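2-dehydro-3-deoxy-D-arabinonate dehydratase (Sulfolobus solfataricus, PDB 2Q18) catalyses the metal-dependent dehydration of 2-dehydro-3-deoxy-D-arabinonate to 2,5-dioxopentanoate in a pentose oxidation pathway leading to 2-oxoglutarate. Local coordinates at residues 105-110 with 229-234; 3-8 with 70-75; 136-141 with 167-172; 212-217 with 265-270. All coordinates share one frame; numbering follows the deposited sequence.

Contact 1: residues 105-110 with 229-234; sequences EKVYDA and MRRKIE
Tyr108 and Arg230 both set CG anti to the backbone N (chi1 -174° and -179°), and from CG to NE the arginine chain is extended. Its guanidinium ends flat on the tyrosine ring, with planes 20° apart and centres separated by 3.9 Å, a stacked cation-pi pair. Arg230 NH1 lies over the ring centre, and Arg230 CD packs 3.2 Å from Tyr108 OH. The same NH1 donates to Tyr108 O at 2.8 Å, while Arg230 NH2 adds a weak bond to that oxygen. One guanidinium therefore holds both the ring and the carbonyl of a single residue. Arg231, buried and bent at chi2 and chi3, does a related job next door: its NH1 reaches Ala110 O at 2.9 Å, and its NH2 makes a weak bond to the same oxygen. Arg231 NH2 also has a salt bridge to Glu235, anchoring it from its own side. Two cations thus meet carbonyls at the C-terminal end of a helix, where positive charge probably interacts favourably with the partial negative charge of the helix end. Val107 and Ala110 pack on Asn174 and Tyr177 of the second subunit. Backbone bonds tie Arg230 and Arg231 to Ser82, just after strand 76-80 and beside substrate-binding Ile81 near Tyr108. The loop 229-232 fastens the end of helix 103-109 just ahead of helix 233-241.

Contact 2: residues 3-8 with 70-75; sequences LFRVVK and PIDPPE
Arg5 reaches from the N-terminal strand to grip Asp72 end-on: NH1 bonds to OD2 and NH2 to OD1, each at 2.9 Å. CG of Arg5 stands anti to the backbone N, and the chain then bends at chi3, which places NE where it donates to Lys69 O. Asp72 CG, anti to the carbonyl carbon at chi1 -62°, brings the carboxylate to the guanidinium. Both oxygens lie almost in the guanidinium plane and both hydrogen bonds are nearly straight, with N-H...O angles of 176°, yet the two flat groups are turned 63° apart, and the nitrogens come at the oxygens from above the carboxylate plane. Ile71 CA sits 4.0 Å over the centre of one guanidinium face. Lower down, Arg5 CB packs 3.6 Å from Pro70 O. Leu3 brings CD2 to 3.9 Å from Pro70 CB and, more loosely, toward Ile71 CG2. The loop 70-75 leads from strand 65-67, an antiparallel partner of strand 2-8, to strand 76-80, so the contact pins the chain as it leaves that pairing. Arg5 is buried, and its charge is met by Asp72, the Lys69 carbonyl and a cation-pi contact with Tyr12, which probably offset the cost of desolvating it.

Contact 3: residues 136-141 with 167-172; sequences DSEWTL and ARDLEA
Asp169 OD2 is gripped by the Glu138 backbone N at 2.9 Å, from above the carboxylate plane, and by a water at 2.7 Å. The other oxygen, Asp169 OD1, accepts from Ser137 OG at 2.7 Å on its syn side. What turns the carboxylate to the loop is chi1 of 57°, which puts CG between the backbone N and carbonyl carbon. A weak bond from Asp169 N to Trp139 O completes the clasp between the loop 136-139 and the first turn of helix 168-173, whose N-cap is Ala167. Beside it Trp139 and Arg168 run side by side, pointing the same way. Arg168 CB stands over the six-membered ring, 3.7 Å from its centroid, a CH-pi contact; farther out, Trp139 CH2 lies 3.8 Å above the guanidinium plane, offset toward its rim. Leu141 CD1 flanks that guanidinium at 3.8 Å from NH1. Arg168 NE also pairs with Glu171 OE1 in a salt bridge, and its side chain lies close to the magnesium ligand Glu143. Glu138 OE1 and Asp169 OD2 approach to 4.1 Å, and the same water donates to both, which probably eases the repulsion between two carboxylates; the helix N terminus should further favour a charged Asp169.

Contact 4: residues 212-217 with 265-270; sequences IVREGR and GLKDED
The side chain of Arg214 crosses that of Asp270 at a slant and ends in a two-pronged grip on it. CB, CG and CD of Arg214 all pass close to Asp270 OD1, CG coming to 3.4 Å. A bend at chi3 (-62°) then places Arg214 NE beside Asp270 OD1, to which it donates at 2.8 Å, while Arg214 NH1 donates to Asp270 OD2 at 2.7 Å. This side-on salt bridge uses the syn lone pair of each oxygen, with guanidinium and carboxylate only 9° from coplanar. Arg214 NH1 also donates to Gly265 O at 2.9 Å, at the guanidinium edge, and NH2 gives a bond to a water that itself donates to Gly265 O. Lys267 CG lies over the guanidinium centre, 3.2 Å above the plane, against Arg214 CZ and NH1, and Lys267 CD and CE run on past NH2, although the lysine's own ammonium is a like charge close by; Phe219 adds a cation-pi contact. Asp270 OD2 takes a further bond from Lys267 N (2.8 Å), this one from above the carboxylate plane, fixing the acid across the type II turn Lys267 to Asp270. Next to the polar cluster, Ile212 CD1 packs on Leu266 CD1 at 3.8 Å. At the outer end a second water bridges Glu215 N and Glu269 O. Arg214 and Arg217 pair both ways through their backbones around a type I' turn, with Glu215 and Gly216 at its corners: a classic two-residue beta hairpin joining strands 207-214 and 217-225, here clamped to the turn that leads into the adjacent antiparallel strand 271-276.

From the N terminus, contact 2 closes first, bringing the loop 70-75 back to strand 2-8 before any other contact opens. Contact 1 opens at helix 103-109 and closes only at 229-234. Within that span contact 3 opens and closes, joining the loop before strand 140-150 to the helix after strand 156-167. Contact 4 opens at 212-217, inside the span of contact 1, but closes beyond it at 265-270, crossing it and tying the end of strand 207-214 to the loop before strand 271-276. Contacts 3 and 4 touch, probably through a hydrogen bond from Leu266 N to Thr140 O. Contacts 1 and 3 both reach the second subunit, and contact 2 lies across the chain's centre from each.

Contact 1: residues 105-110 with 229-234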
loop_
_atom_site.group_PDB
_atom_site.type_symbol
_atom_site.label_atom_id
_atom_site.label_comp_id
_atom_site.label_asym_id
_atom_site.label_seq_id
_atom_site.Cartn_x
_atom_site.Cartn_y
_atom_site.Cartn_z
ATOM N N GLU A 105 17.297 36.584 28.437
ATOM C CA GLU A 105 17.176 38.025 28.232
ATOM C C GLU A 105 17.730 38.418 26.855
ATOM O O GLU A 105 17.159 39.265 26.164
ATOM C CB GLU A 105 17.917 38.771 29.344
ATOM C CG GLU A 105 17.487 40.217 29.536
ATOM C CD GLU A 105 18.400 40.983 30.488
ATOM O OE1 GLU A 105 19.053 40.344 31.353
ATOM O OE2 GLU A 105 18.461 42.228 30.367
ATOM N N LYS A 106 18.834 37.783 26.466
ATOM C CA LYS A 106 19.442 37.984 25.149
ATOM C C LYS A 106 18.487 37.701 23.988
ATOM O O LYS A 106 18.294 38.562 23.130
ATOM C CB LYS A 106 20.715 37.152 25.001
ATOM C CG LYS A 106 21.971 37.877 25.427
ATOM C CD LYS A 106 23.151 37.435 24.582
ATOM C CE LYS A 106 24.183 38.544 24.465
ATOM N NZ LYS A 106 25.166 38.255 23.384
ATOM N N VAL A 107 17.885 36.508 23.973
ATOM C CA VAL A 107 16.927 36.128 22.924
ATOM C C VAL A 107 15.718 37.062 22.915
ATOM O O VAL A 107 15.215 37.431 21.851
ATOM C CB VAL A 107 16.451 34.650 23.057
ATOM C CG1 VAL A 107 15.430 34.309 21.980
ATOM C CG2 VAL A 107 17.622 33.696 22.957
ATOM N N TYR A 108 15.262 37.442 24.108
ATOM C CA TYR A 108 14.152 38.378 24.259
ATOM C C TYR A 108 14.415 39.698 23.525
ATOM O O TYR A 108 13.518 40.245 22.881
ATOM C CB TYR A 108 13.877 38.634 25.745
ATOM C CG TYR A 108 12.655 39.481 26.013
ATOM C CD1 TYR A 108 12.772 40.854 26.241
ATOM C CD2 TYR A 108 11.380 38.913 26.042
ATOM C CE1 TYR A 108 11.654 41.639 26.487
ATOM C CE2 TYR A 108 10.253 39.691 26.287
ATOM C CZ TYR A 108 10.399 41.051 26.510
ATOM O OH TYR A 108 9.291 41.825 26.757
ATOM N N ASP A 109 15.652 40.186 23.614
ATOM C CA ASP A 109 16.046 41.465 23.014
ATOM C C ASP A 109 16.594 41.346 21.584
ATOM O O ASP A 109 16.803 42.362 20.916
ATOM C CB ASP A 109 17.080 42.171 23.902
ATOM C CG ASP A 109 16.524 42.560 25.264
ATOM O OD1 ASP A 109 15.343 42.966 25.349
ATOM O OD2 ASP A 109 17.278 42.469 26.253
ATOM N N ALA A 110 16.820 40.116 21.121
ATOM C CA ALA A 110 17.463 39.875 19.827
ATOM C C ALA A 110 16.471 39.831 18.669
ATOM O O ALA A 110 15.278 39.610 18.876
ATOM C CB ALA A 110 18.281 38.595 19.874
ATOM N N MET A 229 1.644 38.368 24.192
ATOM C CA MET A 229 2.663 37.821 23.296
ATOM C C MET A 229 3.347 38.963 22.549
ATOM O O MET A 229 2.689 39.779 21.899
ATOM C CB MET A 229 2.073 36.798 22.315
ATOM C CG MET A 229 3.098 35.776 21.795
ATOM S SD MET A 229 2.531 34.711 20.435
ATOM C CE MET A 229 1.018 34.043 21.126
ATOM N N ARG A 230 4.669 39.016 22.670
ATOM C CA ARG A 230 5.467 40.095 22.098
ATOM C C ARG A 230 6.089 39.655 20.771
ATOM O O ARG A 230 6.091 40.410 19.796
ATOM C CB ARG A 230 6.541 40.530 23.099
ATOM C CG ARG A 230 7.425 41.674 22.634
ATOM C CD ARG A 230 8.345 42.123 23.755
ATOM N NE ARG A 230 9.557 42.779 23.266
ATOM C CZ ARG A 230 10.682 42.144 22.939
ATOM N NH1 ARG A 230 10.764 40.819 23.033
ATOM N NH2 ARG A 230 11.730 42.834 22.510
ATOM N N ARG A 231 6.611 38.433 20.746
ATOM C CA ARG A 231 7.137 37.837 19.526
ATOM C C ARG A 231 5.992 37.187 18.750
ATOM O O ARG A 231 5.501 36.121 19.130
ATOM C CB ARG A 231 8.217 36.810 19.868
ATOM C CG ARG A 231 9.076 36.397 18.691
ATOM C CD ARG A 231 10.139 37.435 18.384
ATOM N NE ARG A 231 11.254 37.383 19.326
ATOM C CZ ARG A 231 12.477 37.822 19.056
ATOM N NH1 ARG A 231 13.432 37.730 19.973
ATOM N NH2 ARG A 231 12.750 38.342 17.864
ATOM N N LYS A 232 5.570 37.835 17.667
ATOM C CA LYS A 232 4.395 37.397 16.911
ATOM C C LYS A 232 4.601 36.069 16.168
ATOM O O LYS A 232 5.733 35.687 15.855
ATOM C CB LYS A 232 3.899 38.506 15.973
ATOM C CG LYS A 232 4.807 38.813 14.780
ATOM C CD LYS A 232 4.661 40.267 14.317
ATOM C CE LYS A 232 3.296 40.545 13.689
ATOM N NZ LYS A 232 3.243 41.885 13.040
ATOM N N ILE A 233 3.493 35.382 15.897
ATOM C CA ILE A 233 3.504 34.047 15.295
ATOM C C ILE A 233 4.106 34.058 13.885
ATOM O O ILE A 233 4.914 33.192 13.548
ATOM C CB ILE A 233 2.082 33.424 15.287
ATOM C CG1 ILE A 233 1.556 33.301 16.724
ATOM C CG2 ILE A 233 2.083 32.067 14.573
ATOM C CD1 ILE A 233 0.062 33.062 16.829
ATOM N N GLU A 234 3.706 35.044 13.084
ATOM C CA GLU A 234 4.247 35.277 11.739
ATOM C C GLU A 234 5.780 35.246 11.724
ATOM O O GLU A 234 6.383 34.608 10.864
ATOM C CB GLU A 234 3.719 36.614 11.199
ATOM C CG GLU A 234 4.330 37.100 9.885
ATOM C CD GLU A 234 3.904 38.528 9.518
ATOM O OE1 GLU A 234 3.659 39.349 10.435
ATOM O OE2 GLU A 234 3.823 38.832 8.305
#

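Contact 2: residues 3-8 with 70-75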
loop_
_atom_site.group_PDB
_atom_site.type_symbol
_atom_site.label_atom_id
_atom_site.label_comp_id
_atom_site.label_asym_id
_atom_site.label_seq_id
_atom_site.Cartn_x
_atom_site.Cartn_y
_atom_site.Cartn_z
ATOM N N LEU A 3 -12.091 20.416 14.303
ATOM C CA LEU A 3 -11.779 19.065 13.878
ATOM C C LEU A 3 -11.276 18.219 15.043
ATOM O O LEU A 3 -10.393 18.641 15.788
ATOM C CB LEU A 3 -10.735 19.144 12.762
ATOM C CG LEU A 3 -10.188 17.900 12.079
ATOM C CD1 LEU A 3 -9.901 18.224 10.617
ATOM C CD2 LEU A 3 -8.918 17.457 12.788
ATOM N N PHE A 4 -11.849 17.030 15.192
ATOM C CA PHE A 4 -11.362 16.064 16.170
ATOM C C PHE A 4 -11.233 14.674 15.556
ATOM O O PHE A 4 -11.696 14.433 14.440
ATOM C CB PHE A 4 -12.213 16.062 17.459
ATOM C CG PHE A 4 -13.658 15.649 17.270
ATOM C CD1 PHE A 4 -14.606 16.555 16.795
ATOM C CD2 PHE A 4 -14.077 14.367 17.626
ATOM C CE1 PHE A 4 -15.945 16.182 16.642
ATOM C CE2 PHE A 4 -15.415 13.985 17.484
ATOM C CZ PHE A 4 -16.349 14.894 16.989
ATOM N N ARG A 5 -10.581 13.772 16.281
ATOM C CA ARG A 5 -10.350 12.422 15.789
ATOM C C ARG A 5 -10.522 11.423 16.922
ATOM O O ARG A 5 -10.142 11.690 18.071
ATOM C CB ARG A 5 -8.951 12.308 15.162
ATOM C CG ARG A 5 -8.685 11.006 14.388
ATOM C CD ARG A 5 -7.330 11.039 13.672
ATOM N NE ARG A 5 -6.213 11.187 14.606
ATOM C CZ ARG A 5 -4.952 10.871 14.333
ATOM N NH1 ARG A 5 -4.620 10.384 13.143
ATOM N NH2 ARG A 5 -4.015 11.043 15.256
ATOM N N VAL A 6 -11.119 10.283 16.591
ATOM C CA VAL A 6 -11.261 9.180 17.529
ATOM C C VAL A 6 -10.515 7.963 17.006
ATOM O O VAL A 6 -10.297 7.827 15.796
ATOM C CB VAL A 6 -12.758 8.804 17.793
ATOM C CG1 VAL A 6 -13.559 10.030 18.229
ATOM C CG2 VAL A 6 -13.401 8.148 16.561
ATOM N N VAL A 7 -10.114 7.092 17.926
ATOM C CA VAL A 7 -9.618 5.772 17.573
ATOM C C VAL A 7 -10.712 4.760 17.937
ATOM O O VAL A 7 -11.330 4.848 19.004
ATOM C CB VAL A 7 -8.232 5.462 18.228
ATOM C CG1 VAL A 7 -8.309 5.475 19.762
ATOM C CG2 VAL A 7 -7.658 4.139 17.716
ATOM N N LYS A 8 -10.971 3.830 17.022
ATOM C CA LYS A 8 -12.069 2.882 17.146
ATOM C C LYS A 8 -11.597 1.547 16.594
ATOM O O LYS A 8 -11.259 1.441 15.411
ATOM C CB LYS A 8 -13.279 3.390 16.352
ATOM C CG LYS A 8 -14.495 2.472 16.343
ATOM C CD LYS A 8 -15.517 2.982 15.338
ATOM C CE LYS A 8 -16.885 2.369 15.547
ATOM N NZ LYS A 8 -17.864 2.968 14.595
ATOM N N PRO A 70 -5.996 15.062 17.301
ATOM C CA PRO A 70 -6.806 15.337 16.107
ATOM C C PRO A 70 -6.087 15.071 14.772
ATOM O O PRO A 70 -6.749 14.799 13.766
ATOM C CB PRO A 70 -7.169 16.822 16.247
ATOM C CG PRO A 70 -6.171 17.384 17.182
ATOM C CD PRO A 70 -5.763 16.276 18.106
ATOM N N ILE A 71 -4.758 15.160 14.768
ATOM C CA ILE A 71 -3.936 14.790 13.607
ATOM C C ILE A 71 -2.660 14.118 14.092
ATOM O O ILE A 71 -2.339 14.170 15.283
ATOM C CB ILE A 71 -3.523 16.017 12.711
ATOM C CG1 ILE A 71 -2.633 17.003 13.490
ATOM C CG2 ILE A 71 -4.750 16.700 12.074
ATOM C CD1 ILE A 71 -2.004 18.107 12.632
ATOM N N ASP A 72 -1.947 13.485 13.165
ATOM C CA ASP A 72 -0.571 13.067 13.394
ATOM C C ASP A 72 0.342 14.131 12.779
ATOM O O ASP A 72 0.553 14.133 11.563
ATOM C CB ASP A 72 -0.300 11.692 12.760
ATOM C CG ASP A 72 -1.172 10.586 13.351
ATOM O OD1 ASP A 72 -1.230 10.468 14.594
ATOM O OD2 ASP A 72 -1.800 9.828 12.571
ATOM N N PRO A 73 0.883 15.047 13.611
ATOM C CA PRO A 73 1.727 16.105 13.053
ATOM C C PRO A 73 3.103 15.538 12.692
ATOM O O PRO A 73 3.795 15.013 13.568
ATOM C CB PRO A 73 1.832 17.113 14.199
ATOM C CG PRO A 73 1.679 16.285 15.443
ATOM C CD PRO A 73 0.789 15.124 15.083
ATOM N N PRO A 74 3.497 15.621 11.408
ATOM C CA PRO A 74 4.758 14.984 11.031
ATOM C C PRO A 74 5.943 15.548 11.813
ATOM O O PRO A 74 6.878 14.812 12.122
ATOM C CB PRO A 74 4.878 15.284 9.532
ATOM C CG PRO A 74 3.466 15.556 9.088
ATOM C CD PRO A 74 2.840 16.266 10.255
ATOM N N GLU A 75 5.879 16.834 12.149
ATOM C CA GLU A 75 6.895 17.475 12.979
ATOM C C GLU A 75 6.228 18.417 13.958
ATOM O O GLU A 75 5.204 19.028 13.642
ATOM C CB GLU A 75 7.908 18.254 12.119
ATOM C CG GLU A 75 8.706 17.372 11.167
ATOM C CD GLU A 75 9.733 18.134 10.333
ATOM O OE1 GLU A 75 9.961 19.342 10.572
ATOM O OE2 GLU A 75 10.319 17.501 9.435
#

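Contact 3: residues 136-141 with 167-172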
loop_
_atom_site.group_PDB
_atom_site.type_symbol
_atom_site.label_atom_id
_atom_site.label_comp_id
_atom_site.label_asym_id
_atom_site.label_seq_id
_atom_site.Cartn_x
_atom_site.Cartn_y
_atom_site.Cartn_z
ATOM N N ASP A 136 14.371 10.837 35.270
ATOM C CA ASP A 136 15.518 11.552 35.828
ATOM C C ASP A 136 15.275 13.049 36.009
ATOM O O ASP A 136 16.219 13.820 36.182
ATOM C CB ASP A 136 16.777 11.299 34.982
ATOM C CG ASP A 136 16.638 11.781 33.535
ATOM O OD1 ASP A 136 15.541 12.235 33.129
ATOM O OD2 ASP A 136 17.645 11.705 32.801
ATOM N N SER A 137 14.010 13.457 35.967
ATOM C CA SER A 137 13.651 14.841 36.255
ATOM C C SER A 137 12.967 14.941 37.613
ATOM O O SER A 137 12.092 14.134 37.935
ATOM C CB SER A 137 12.732 15.411 35.176
ATOM O OG SER A 137 12.333 16.728 35.509
ATOM N N GLU A 138 13.372 15.940 38.394
ATOM C CA GLU A 138 12.768 16.216 39.698
ATOM C C GLU A 138 11.986 17.526 39.674
ATOM O O GLU A 138 11.479 17.973 40.707
ATOM C CB GLU A 138 13.842 16.248 40.797
ATOM C CG GLU A 138 14.291 14.866 41.290
ATOM C CD GLU A 138 15.280 14.171 40.351
ATOM O OE1 GLU A 138 16.266 14.817 39.926
ATOM O OE2 GLU A 138 15.082 12.968 40.053
ATOM N N TRP A 139 11.897 18.143 38.494
ATOM C CA TRP A 139 11.127 19.375 38.322
ATOM C C TRP A 139 10.637 19.563 36.879
ATOM O O TRP A 139 11.271 20.253 36.067
ATOM C CB TRP A 139 11.918 20.599 38.819
ATOM C CG TRP A 139 11.159 21.890 38.725
ATOM C CD1 TRP A 139 9.836 22.086 39.005
ATOM C CD2 TRP A 139 11.680 23.167 38.332
ATOM N NE1 TRP A 139 9.499 23.404 38.802
ATOM C CE2 TRP A 139 10.613 24.089 38.390
ATOM C CE3 TRP A 139 12.946 23.620 37.937
ATOM C CZ2 TRP A 139 10.769 25.440 38.063
ATOM C CZ3 TRP A 139 13.102 24.965 37.611
ATOM C CH2 TRP A 139 12.018 25.858 37.676
ATOM N N THR A 140 9.497 18.944 36.578
ATOM C CA THR A 140 8.880 19.035 35.262
ATOM C C THR A 140 7.620 19.880 35.336
ATOM O O THR A 140 6.761 19.653 36.192
ATOM C CB THR A 140 8.565 17.629 34.694
ATOM O OG1 THR A 140 9.791 16.959 34.381
ATOM C CG2 THR A 140 7.711 17.714 33.438
ATOM N N LEU A 141 7.521 20.859 34.442
ATOM C CA LEU A 141 6.352 21.717 34.369
ATOM C C LEU A 141 5.629 21.581 33.035
ATOM O O LEU A 141 6.266 21.343 32.007
ATOM C CB LEU A 141 6.743 23.181 34.585
ATOM C CG LEU A 141 7.278 23.603 35.959
ATOM C CD1 LEU A 141 7.584 25.099 35.950
ATOM C CD2 LEU A 141 6.285 23.254 37.066
ATOM N N ALA A 167 11.183 19.370 31.237
ATOM C CA ALA A 167 12.001 19.054 32.404
ATOM C C ALA A 167 12.857 20.270 32.756
ATOM O O ALA A 167 14.041 20.346 32.411
ATOM C CB ALA A 167 12.855 17.834 32.145
ATOM N N ARG A 168 12.231 21.225 33.437
ATOM C CA ARG A 168 12.837 22.520 33.733
ATOM C C ARG A 168 14.151 22.438 34.513
ATOM O O ARG A 168 15.017 23.302 34.360
ATOM C CB ARG A 168 11.835 23.422 34.460
ATOM C CG ARG A 168 10.651 23.879 33.605
ATOM C CD ARG A 168 11.045 24.943 32.566
ATOM N NE ARG A 168 11.898 25.985 33.139
ATOM C CZ ARG A 168 11.461 27.001 33.880
ATOM N NH1 ARG A 168 10.166 27.137 34.147
ATOM N NH2 ARG A 168 12.324 27.886 34.360
ATOM N N ASP A 169 14.303 21.399 35.332
ATOM C CA ASP A 169 15.532 21.214 36.108
ATOM C C ASP A 169 16.726 20.879 35.221
ATOM O O ASP A 169 17.827 21.383 35.449
ATOM C CB ASP A 169 15.356 20.166 37.219
ATOM C CG ASP A 169 14.895 18.812 36.699
ATOM O OD1 ASP A 169 14.105 18.768 35.728
ATOM O OD2 ASP A 169 15.321 17.786 37.277
ATOM N N LEU A 170 16.504 20.040 34.207
ATOM C CA LEU A 170 17.564 19.672 33.269
ATOM C C LEU A 170 18.005 20.878 32.438
ATOM O O LEU A 170 19.196 21.070 32.198
ATOM C CB LEU A 170 17.136 18.499 32.372
ATOM C CG LEU A 170 16.715 17.180 33.040
ATOM C CD1 LEU A 170 16.517 16.076 32.002
ATOM C CD2 LEU A 170 17.709 16.729 34.104
ATOM N N GLU A 171 17.035 21.692 32.028
ATOM C CA GLU A 171 17.291 22.932 31.305
ATOM C C GLU A 171 18.107 23.938 32.133
ATOM O O GLU A 171 19.046 24.557 31.619
ATOM C CB GLU A 171 15.967 23.561 30.865
ATOM C CG GLU A 171 16.101 24.977 30.330
ATOM C CD GLU A 171 14.778 25.610 29.947
ATOM O OE1 GLU A 171 13.707 25.045 30.269
ATOM O OE2 GLU A 171 14.816 26.689 29.319
ATOM N N ALA A 172 17.735 24.098 33.406
ATOM C CA ALA A 172 18.403 25.032 34.317
ATOM C C ALA A 172 19.843 24.612 34.581
ATOM O O ALA A 172 20.724 25.453 34.769
ATOM C CB ALA A 172 17.631 25.142 35.628
HETATM O O HOH W 1 17.719 16.596 37.844
#

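Contact 4: residues 212-217 with 265-270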
loop_
_atom_site.group_PDB
_atom_site.type_symbol
_atom_site.label_atom_id
_atom_site.label_comp_id
_atom_site.label_asym_id
_atom_site.label_seq_id
_atom_site.Cartn_x
_atom_site.Cartn_y
_atom_site.Cartn_z
ATOM N N ILE A 212 -3.293 22.613 37.450
ATOM C CA ILE A 212 -2.732 21.328 37.832
ATOM C C ILE A 212 -3.552 20.811 39.012
ATOM O O ILE A 212 -3.598 21.439 40.074
ATOM C CB ILE A 212 -1.238 21.426 38.204
ATOM C CG1 ILE A 212 -0.438 22.046 37.041
ATOM C CG2 ILE A 212 -0.695 20.045 38.592
ATOM C CD1 ILE A 212 0.983 22.491 37.397
ATOM N N VAL A 213 -4.211 19.675 38.806
ATOM C CA VAL A 213 -5.093 19.092 39.812
ATOM C C VAL A 213 -4.419 17.872 40.424
ATOM O O VAL A 213 -4.068 16.921 39.717
ATOM C CB VAL A 213 -6.483 18.733 39.221
ATOM C CG1 VAL A 213 -7.406 18.160 40.304
ATOM C CG2 VAL A 213 -7.123 19.955 38.581
ATOM N N ARG A 214 -4.217 17.925 41.740
ATOM C CA ARG A 214 -3.580 16.848 42.485
ATOM C C ARG A 214 -4.573 16.304 43.506
ATOM O O ARG A 214 -5.007 17.034 44.394
ATOM C CB ARG A 214 -2.323 17.366 43.194
ATOM C CG ARG A 214 -1.513 16.291 43.913
ATOM C CD ARG A 214 -0.099 16.781 44.206
ATOM N NE ARG A 214 0.626 17.087 42.974
ATOM C CZ ARG A 214 1.844 17.624 42.918
ATOM N NH1 ARG A 214 2.406 17.856 41.735
ATOM N NH2 ARG A 214 2.511 17.917 44.033
ATOM N N GLU A 215 -4.933 15.028 43.368
ATOM C CA GLU A 215 -5.933 14.394 44.237
ATOM C C GLU A 215 -7.166 15.282 44.466
ATOM O O GLU A 215 -7.618 15.452 45.606
ATOM C CB GLU A 215 -5.299 13.973 45.576
ATOM C CG GLU A 215 -4.332 12.795 45.456
ATOM C CD GLU A 215 -3.624 12.462 46.762
ATOM O OE1 GLU A 215 -3.204 13.397 47.485
ATOM O OE2 GLU A 215 -3.472 11.255 47.056
ATOM N N GLY A 216 -7.688 15.856 43.377
ATOM C CA GLY A 216 -8.901 16.677 43.402
ATOM C C GLY A 216 -8.676 18.137 43.746
ATOM O O GLY A 216 -9.567 18.976 43.589
ATOM N N ARG A 217 -7.467 18.434 44.204
ATOM C CA ARG A 217 -7.087 19.755 44.682
ATOM C C ARG A 217 -6.454 20.580 43.553
ATOM O O ARG A 217 -5.601 20.080 42.821
ATOM C CB ARG A 217 -6.102 19.551 45.836
ATOM C CG ARG A 217 -5.231 20.704 46.234
ATOM C CD ARG A 217 -3.883 20.159 46.697
ATOM N NE ARG A 217 -3.330 20.861 47.852
ATOM C CZ ARG A 217 -2.875 22.112 47.850
ATOM N NH1 ARG A 217 -2.918 22.852 46.749
ATOM N NH2 ARG A 217 -2.387 22.637 48.968
ATOM N N GLY A 265 6.321 21.207 40.673
ATOM C CA GLY A 265 6.677 20.113 39.780
ATOM C C GLY A 265 5.604 19.043 39.712
ATOM O O GLY A 265 5.042 18.635 40.736
ATOM N N LEU A 266 5.314 18.600 38.491
ATOM C CA LEU A 266 4.342 17.541 38.236
ATOM C C LEU A 266 4.736 16.234 38.907
ATOM O O LEU A 266 5.920 15.909 39.007
ATOM C CB LEU A 266 4.229 17.311 36.724
ATOM C CG LEU A 266 3.078 17.874 35.883
ATOM C CD1 LEU A 266 2.413 19.123 36.457
ATOM C CD2 LEU A 266 3.537 18.096 34.439
ATOM N N LYS A 267 3.742 15.484 39.369
ATOM C CA LYS A 267 3.983 14.105 39.788
ATOM C C LYS A 267 2.940 13.126 39.265
ATOM O O LYS A 267 1.917 13.526 38.714
ATOM C CB LYS A 267 4.187 13.978 41.309
ATOM C CG LYS A 267 3.155 14.645 42.184
ATOM C CD LYS A 267 3.526 14.526 43.681
ATOM C CE LYS A 267 4.782 15.325 44.029
ATOM N NZ LYS A 267 5.108 15.275 45.485
ATOM N N ASP A 268 3.232 11.839 39.426
ATOM C CA ASP A 268 2.372 10.763 38.959
ATOM C C ASP A 268 0.923 11.002 39.375
ATOM O O ASP A 268 0.650 11.375 40.521
ATOM C CB ASP A 268 2.874 9.425 39.502
ATOM C CG ASP A 268 2.348 8.239 38.717
ATOM O OD1 ASP A 268 2.699 8.102 37.522
ATOM O OD2 ASP A 268 1.597 7.430 39.298
ATOM N N GLU A 269 0.016 10.819 38.414
ATOM C CA GLU A 269 -1.442 10.928 38.602
ATOM C C GLU A 269 -2.004 12.355 38.696
ATOM O O GLU A 269 -3.219 12.520 38.822
ATOM C CB GLU A 269 -1.965 10.039 39.756
ATOM C CG GLU A 269 -1.595 8.544 39.675
ATOM C CD GLU A 269 -2.064 7.837 38.396
ATOM O OE1 GLU A 269 -2.937 8.371 37.668
ATOM O OE2 GLU A 269 -1.553 6.727 38.118
ATOM N N ASP A 270 -1.146 13.376 38.614
ATOM C CA ASP A 270 -1.619 14.760 38.461
ATOM C C ASP A 270 -2.502 14.866 37.222
ATOM O O ASP A 270 -2.345 14.091 36.278
ATOM C CB ASP A 270 -0.451 15.748 38.299
ATOM C CG ASP A 270 0.197 16.144 39.626
ATOM O OD1 ASP A 270 -0.337 15.800 40.708
ATOM O OD2 ASP A 270 1.253 16.812 39.575
HETATM O O HOH W 2 5.206 19.190 43.294
HETATM O O HOH W 3 -3.635 13.194 41.557
#